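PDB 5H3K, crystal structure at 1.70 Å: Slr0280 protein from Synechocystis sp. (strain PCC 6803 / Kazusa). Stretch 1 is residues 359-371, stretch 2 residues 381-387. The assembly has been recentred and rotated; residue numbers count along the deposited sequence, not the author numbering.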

ATOM      1  N   ASN A 359      11.161 -17.648   5.127  1.00  7.38           N
ATOM      2  CA  ASN A 359       9.928 -18.399   4.907  1.00 10.37           C
ATOM      3  C   ASN A 359       9.257 -17.962   3.598  1.00  9.06           C
ATOM      4  O   ASN A 359       8.818 -16.812   3.459  1.00  7.26           O
ATOM      5  CB  ASN A 359       8.982 -18.164   6.090  1.00 10.28           C
ATOM      6  CG  ASN A 359       7.705 -18.964   5.981  1.00 19.27           C
ATOM      7  OD1 ASN A 359       7.723 -20.141   5.613  1.00 22.94           O
ATOM      8  ND2 ASN A 359       6.580 -18.323   6.291  1.00 23.71           N
ATOM      9  N   TRP A 360       9.162 -18.878   2.639  1.00  8.64           N
ATOM     10  CA  TRP A 360       8.631 -18.540   1.319  1.00  6.67           C
ATOM     11  C   TRP A 360       7.119 -18.663   1.259  1.00  7.46           C
ATOM     12  O   TRP A 360       6.563 -19.763   1.299  1.00 10.60           O
ATOM     13  CB  TRP A 360       9.293 -19.413   0.249  1.00  8.29           C
ATOM     14  CG  TRP A 360      10.712 -19.006   0.040  1.00 10.75           C
ATOM     15  CD1 TRP A 360      11.769 -19.266   0.863  1.00 11.94           C
ATOM     16  CD2 TRP A 360      11.227 -18.222  -1.045  1.00  7.56           C
ATOM     17  NE1 TRP A 360      12.917 -18.696   0.350  1.00 14.28           N
ATOM     18  CE2 TRP A 360      12.612 -18.055  -0.821  1.00 10.75           C
ATOM     19  CE3 TRP A 360      10.651 -17.642  -2.178  1.00  7.15           C
ATOM     20  CZ2 TRP A 360      13.435 -17.330  -1.701  1.00  9.40           C
ATOM     21  CZ3 TRP A 360      11.470 -16.933  -3.053  1.00  5.63           C
ATOM     22  CH2 TRP A 360      12.841 -16.789  -2.814  1.00  8.15           C
ATOM     23  N   ARG A 361       6.456 -17.522   1.166  1.00  5.14           N
ATOM     24  CA  ARG A 361       5.001 -17.485   1.090  1.00  5.02           C
ATOM     25  C   ARG A 361       4.535 -17.767  -0.341  1.00  6.44           C
ATOM     26  O   ARG A 361       3.473 -18.354  -0.549  1.00  7.04           O
ATOM     27  CB  ARG A 361       4.489 -16.124   1.552  1.00  6.21           C
ATOM     28  CG  ARG A 361       4.887 -15.749   2.984  1.00 16.35           C
ATOM     29  CD  ARG A 361       4.078 -16.513   4.034  1.00 18.67           C
ATOM     30  NE  ARG A 361       2.627 -16.412   3.844  1.00 18.05           N
ATOM     31  CZ  ARG A 361       1.837 -15.520   4.448  1.00 24.71           C
ATOM     32  NH1 ARG A 361       2.347 -14.610   5.278  1.00 28.62           N
ATOM     33  NH2 ARG A 361       0.526 -15.526   4.213  1.00 21.31           N
ATOM     34  N   SER A 362       5.329 -17.337  -1.319  1.00  4.77           N
ATOM     35  CA  SER A 362       5.006 -17.535  -2.727  1.00  5.12           C
ATOM     36  C   SER A 362       6.301 -17.556  -3.529  1.00  4.79           C
ATOM     37  O   SER A 362       7.211 -16.797  -3.240  1.00  4.67           O
ATOM     38  CB  SER A 362       4.095 -16.410  -3.209  1.00  6.55           C
ATOM     39  OG  SER A 362       3.598 -16.718  -4.505  1.00  9.81           O
ATOM     40  N   GLY A 363       6.419 -18.443  -4.506  1.00  4.39           N
ATOM     41  CA  GLY A 363       7.682 -18.564  -5.219  1.00  4.49           C
ATOM     42  C   GLY A 363       7.804 -17.618  -6.402  1.00  5.06           C
ATOM     43  O   GLY A 363       6.792 -17.128  -6.910  1.00  5.33           O
ATOM     44  N   PRO A 364       9.043 -17.386  -6.875  1.00  4.63           N
ATOM     45  CA  PRO A 364       9.293 -16.519  -8.032  1.00  4.48           C
ATOM     46  C   PRO A 364       8.759 -17.166  -9.308  1.00  6.89           C
ATOM     47  O   PRO A 364       8.717 -18.408  -9.420  1.00  5.85           O
ATOM     48  CB  PRO A 364      10.830 -16.450  -8.111  1.00  5.50           C
ATOM     49  CG  PRO A 364      11.350 -17.171  -6.882  1.00  8.82           C
ATOM     50  CD  PRO A 364      10.259 -18.115  -6.477  1.00  7.41           C
ATOM     51  N   ILE A 365       8.346 -16.339 -10.261  1.00  4.20           N
ATOM     52  CA  ILE A 365       7.983 -16.844 -11.585  1.00  5.81           C
ATOM     53  C   ILE A 365       8.591 -16.003 -12.708  1.00  9.01           C
ATOM     54  O   ILE A 365       8.877 -14.810 -12.514  1.00  6.06           O
ATOM     55  CB  ILE A 365       6.442 -16.933 -11.789  1.00  7.15           C
ATOM     56  CG1 ILE A 365       5.802 -15.539 -11.828  1.00  6.34           C
ATOM     57  CG2 ILE A 365       5.781 -17.816 -10.720  1.00  8.58           C
ATOM     58  CD1 ILE A 365       4.354 -15.555 -12.310  1.00  7.92           C
ATOM     59  N   LEU A 366       8.806 -16.647 -13.863  1.00  7.73           N
ATOM     60  CA  LEU A 366       9.156 -15.988 -15.127  1.00  7.72           C
ATOM     61  C   LEU A 366      10.445 -15.150 -15.090  1.00  7.10           C
ATOM     62  O   LEU A 366      10.605 -14.222 -15.869  1.00  8.53           O
ATOM     63  CB  LEU A 366       7.973 -15.151 -15.628  1.00  7.19           C
ATOM     64  CG  LEU A 366       6.779 -16.009 -16.047  1.00 12.46           C
ATOM     65  CD1 LEU A 366       5.513 -15.157 -16.199  1.00 11.62           C
ATOM     66  CD2 LEU A 366       7.111 -16.734 -17.348  1.00 15.24           C
ATOM     67  N   ASN A 367      11.351 -15.479 -14.173  1.00  6.25           N
ATOM     68  CA  ASN A 367      12.615 -14.763 -14.017  1.00  6.35           C
ATOM     69  C   ASN A 367      12.374 -13.255 -13.893  1.00  6.12           C
ATOM     70  O   ASN A 367      13.109 -12.442 -14.452  1.00  7.63           O
ATOM     71  CB  ASN A 367      13.560 -15.080 -15.178  1.00  9.76           C
ATOM     72  CG  ASN A 367      15.031 -14.963 -14.789  1.00 20.76           C
ATOM     73  OD1 ASN A 367      15.416 -15.264 -13.650  1.00 19.59           O
ATOM     74  ND2 ASN A 367      15.866 -14.531 -15.737  1.00 18.98           N
ATOM     75  N   ARG A 368      11.347 -12.893 -13.129  1.00  5.14           N
ATOM     76  CA  ARG A 368      10.941 -11.500 -13.002  1.00  4.35           C
ATOM     77  C   ARG A 368      11.739 -10.697 -11.993  1.00  4.74           C
ATOM     78  O   ARG A 368      12.338 -11.252 -11.069  1.00  4.65           O
ATOM     79  CB  ARG A 368       9.453 -11.428 -12.701  1.00  5.53           C
ATOM     80  CG  ARG A 368       8.656 -11.623 -13.969  1.00  5.81           C
ATOM     81  CD  ARG A 368       7.162 -11.671 -13.748  1.00  7.39           C
ATOM     82  NE  ARG A 368       6.536 -11.621 -15.063  1.00  6.30           N
ATOM     83  CZ  ARG A 368       5.229 -11.619 -15.302  1.00  9.47           C
ATOM     84  NH1 ARG A 368       4.346 -11.699 -14.309  1.00  9.54           N
ATOM     85  NH2 ARG A 368       4.810 -11.547 -16.562  1.00 11.09           N
ATOM     86  N   GLY A 369      11.738  -9.380 -12.194  1.00  5.45           N
ATOM     87  CA  GLY A 369      12.400  -8.441 -11.306  1.00  5.56           C
ATOM     88  C   GLY A 369      11.978  -8.626  -9.859  1.00  4.73           C
ATOM     89  O   GLY A 369      10.802  -8.893  -9.575  1.00  4.77           O
ATOM     90  N   ALA A 370      12.939  -8.494  -8.947  1.00  3.39           N
ATOM     91  CA  ALA A 370      12.704  -8.687  -7.521  1.00  4.56           C
ATOM     92  C   ALA A 370      13.669  -7.853  -6.701  1.00  3.71           C
ATOM     93  O   ALA A 370      14.776  -7.532  -7.153  1.00  3.92           O
ATOM     94  CB  ALA A 370      12.827 -10.184  -7.144  1.00  3.42           C
ATOM     95  N   ILE A 371      13.240  -7.523  -5.488  1.00  2.62           N
ATOM     96  CA  ILE A 371      14.084  -6.880  -4.482  1.00  3.85           C
ATOM     97  C   ILE A 371      14.204  -7.802  -3.270  1.00  5.01           C
ATOM     98  O   ILE A 371      13.251  -8.494  -2.920  1.00  4.19           O
ATOM     99  CB  ILE A 371      13.510  -5.489  -4.069  1.00  4.19           C
ATOM    100  CG1 ILE A 371      14.494  -4.726  -3.175  1.00  6.13           C
ATOM    101  CG2 ILE A 371      12.135  -5.616  -3.389  1.00  3.71           C
ATOM    102  CD1 ILE A 371      13.954  -3.363  -2.695  1.00  5.89           C
TER
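Stretch 2, residues 381-387: FGRLSLS

Where two antiparallel strands part company, side chains and water can take over from the backbone ladder, and residues 381-387 illustrate this against residues 359-371. Stretch 2 enters as an extended strand, its 381-383 segment running at 150° to strand 369-371, with the axes 4.6 Å apart at closest approach. Phe381 pairs with Ile371 without backbone hydrogen bonds; both side chains occupy the same face, so Ile371 CG1 lies over the phenyl ring, 3.8 Å from its centroid. Gly382 then makes the hydrogen-bonded pair with Ala370: its N donates to Ala370 O at 3.1 Å, and its O accepts from Ala370 N at 2.8 Å. Arg383 sits across from Gly369, their CA atoms 4.3 Å apart, while the end of its side chain leads away. Leu384 N closes the ladder on Arg368 O (3.0 Å, nearly linear). Leu384 CB packs 3.8 Å from Ala370 CB, and Leu384 CD2 3.8 Å from Pro364 CG. At Leu384, as the strands separate, water joins in: one molecule accepts from Asn367 N and donates to Leu384 O, and another donates to both Arg368 O and Leu384 O. Still extended, Leu386 turns toward stretch 1, its CB 3.6 Å from Pro364 CG and its CD2 over one face of the Trp360 ring. Ser387 does not reach stretch 1.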

ATOM      1  N   PHE A 381      18.861  -6.178  -5.928  1.00  6.66           N
ATOM      2  CA  PHE A 381      17.838  -6.191  -6.973  1.00  7.57           C
ATOM      3  C   PHE A 381      18.324  -7.132  -8.062  1.00  9.37           C
ATOM      4  O   PHE A 381      19.536  -7.265  -8.286  1.00 10.84           O
ATOM      5  CB  PHE A 381      17.660  -4.796  -7.596  1.00  5.06           C
ATOM      6  CG  PHE A 381      16.979  -3.775  -6.698  1.00  7.20           C
ATOM      7  CD1 PHE A 381      17.634  -3.238  -5.592  1.00  7.49           C
ATOM      8  CD2 PHE A 381      15.716  -3.287  -7.022  1.00  5.81           C
ATOM      9  CE1 PHE A 381      17.017  -2.266  -4.785  1.00  6.59           C
ATOM     10  CE2 PHE A 381      15.097  -2.312  -6.235  1.00  5.81           C
ATOM     11  CZ  PHE A 381      15.754  -1.802  -5.109  1.00  5.15           C
ATOM     12  N   GLY A 382      17.399  -7.773  -8.769  1.00  5.65           N
ATOM     13  CA  GLY A 382      17.800  -8.620  -9.876  1.00  7.23           C
ATOM     14  C   GLY A 382      16.603  -9.336 -10.435  1.00  9.61           C
ATOM     15  O   GLY A 382      15.485  -9.079 -10.010  1.00 10.45           O
ATOM     16  N   ARG A 383      16.834 -10.231 -11.386  1.00  6.34           N
ATOM     17  CA  ARG A 383      15.753 -11.033 -11.939  1.00  7.24           C
ATOM     18  C   ARG A 383      15.864 -12.416 -11.322  1.00  6.12           C
ATOM     19  O   ARG A 383      16.839 -13.137 -11.547  1.00  7.79           O
ATOM     20  CB  ARG A 383      15.842 -11.062 -13.460  1.00  8.62           C
ATOM     21  CG  ARG A 383      15.729  -9.650 -14.039  1.00  8.85           C
ATOM     22  CD  ARG A 383      15.560  -9.662 -15.549  1.00 13.71           C
ATOM     23  NE  ARG A 383      15.375  -8.307 -16.085  1.00 14.55           N
ATOM     24  CZ  ARG A 383      16.368  -7.472 -16.397  1.00 14.47           C
ATOM     25  NH1 ARG A 383      17.634  -7.831 -16.223  1.00 17.22           N
ATOM     26  NH2 ARG A 383      16.092  -6.270 -16.883  1.00 13.63           N
ATOM     27  N   LEU A 384      14.866 -12.766 -10.518  1.00  4.52           N
ATOM     28  CA  LEU A 384      14.986 -13.871  -9.585  1.00  5.50           C
ATOM     29  C   LEU A 384      14.360 -15.169 -10.100  1.00  5.43           C
ATOM     30  O   LEU A 384      13.249 -15.186 -10.631  1.00  5.74           O
ATOM     31  CB  LEU A 384      14.354 -13.472  -8.245  1.00  3.86           C
ATOM     32  CG  LEU A 384      14.172 -14.561  -7.187  1.00  6.69           C
ATOM     33  CD1 LEU A 384      15.532 -15.008  -6.661  1.00  7.04           C
ATOM     34  CD2 LEU A 384      13.281 -14.025  -6.068  1.00  5.35           C
ATOM     35  N   SER A 385      15.082 -16.266  -9.941  1.00  5.93           N
ATOM     36  CA  SER A 385      14.468 -17.578 -10.122  1.00  7.75           C
ATOM     37  C   SER A 385      14.882 -18.477  -8.963  1.00  9.08           C
ATOM     38  O   SER A 385      15.899 -18.248  -8.311  1.00  7.37           O
ATOM     39  CB  SER A 385      14.833 -18.192 -11.474  1.00 10.53           C
ATOM     40  OG  SER A 385      16.229 -18.387 -11.557  1.00 19.00           O
ATOM     41  N   LEU A 386      14.067 -19.485  -8.690  1.00  9.33           N
ATOM     42  CA  LEU A 386      14.345 -20.388  -7.585  1.00  7.60           C
ATOM     43  C   LEU A 386      14.145 -21.783  -8.118  1.00 10.96           C
ATOM     44  O   LEU A 386      13.150 -22.046  -8.782  1.00 10.82           O
ATOM     45  CB  LEU A 386      13.363 -20.138  -6.442  1.00  7.05           C
ATOM     46  CG  LEU A 386      13.372 -21.157  -5.300  1.00  8.94           C
ATOM     47  CD1 LEU A 386      14.640 -20.998  -4.475  1.00  9.84           C
ATOM     48  CD2 LEU A 386      12.120 -21.020  -4.425  1.00 10.19           C
ATOM     49  N   SER A 387      15.097 -22.674  -7.879  1.00 11.70           N
ATOM     50  CA  SER A 387      14.852 -24.077  -8.178  1.00 16.35           C
ATOM     51  C   SER A 387      15.056 -24.881  -6.908  1.00 11.09           C
ATOM     52  O   SER A 387      15.968 -24.601  -6.124  1.00 13.71           O
ATOM     53  CB  SER A 387      15.747 -24.586  -9.314  1.00 21.04           C
ATOM     54  OG  SER A 387      17.107 -24.589  -8.935  1.00 23.81           O
TER
HETATM   55  O   HOH W   1      11.780 -19.547 -10.239  1.00 15.20           O
HETATM   56  O   HOH W   2      11.393 -16.936 -11.709  1.00  7.88           O
HETATM   57  O   HOH W   3      11.189 -13.344  -9.771  1.00  5.68           O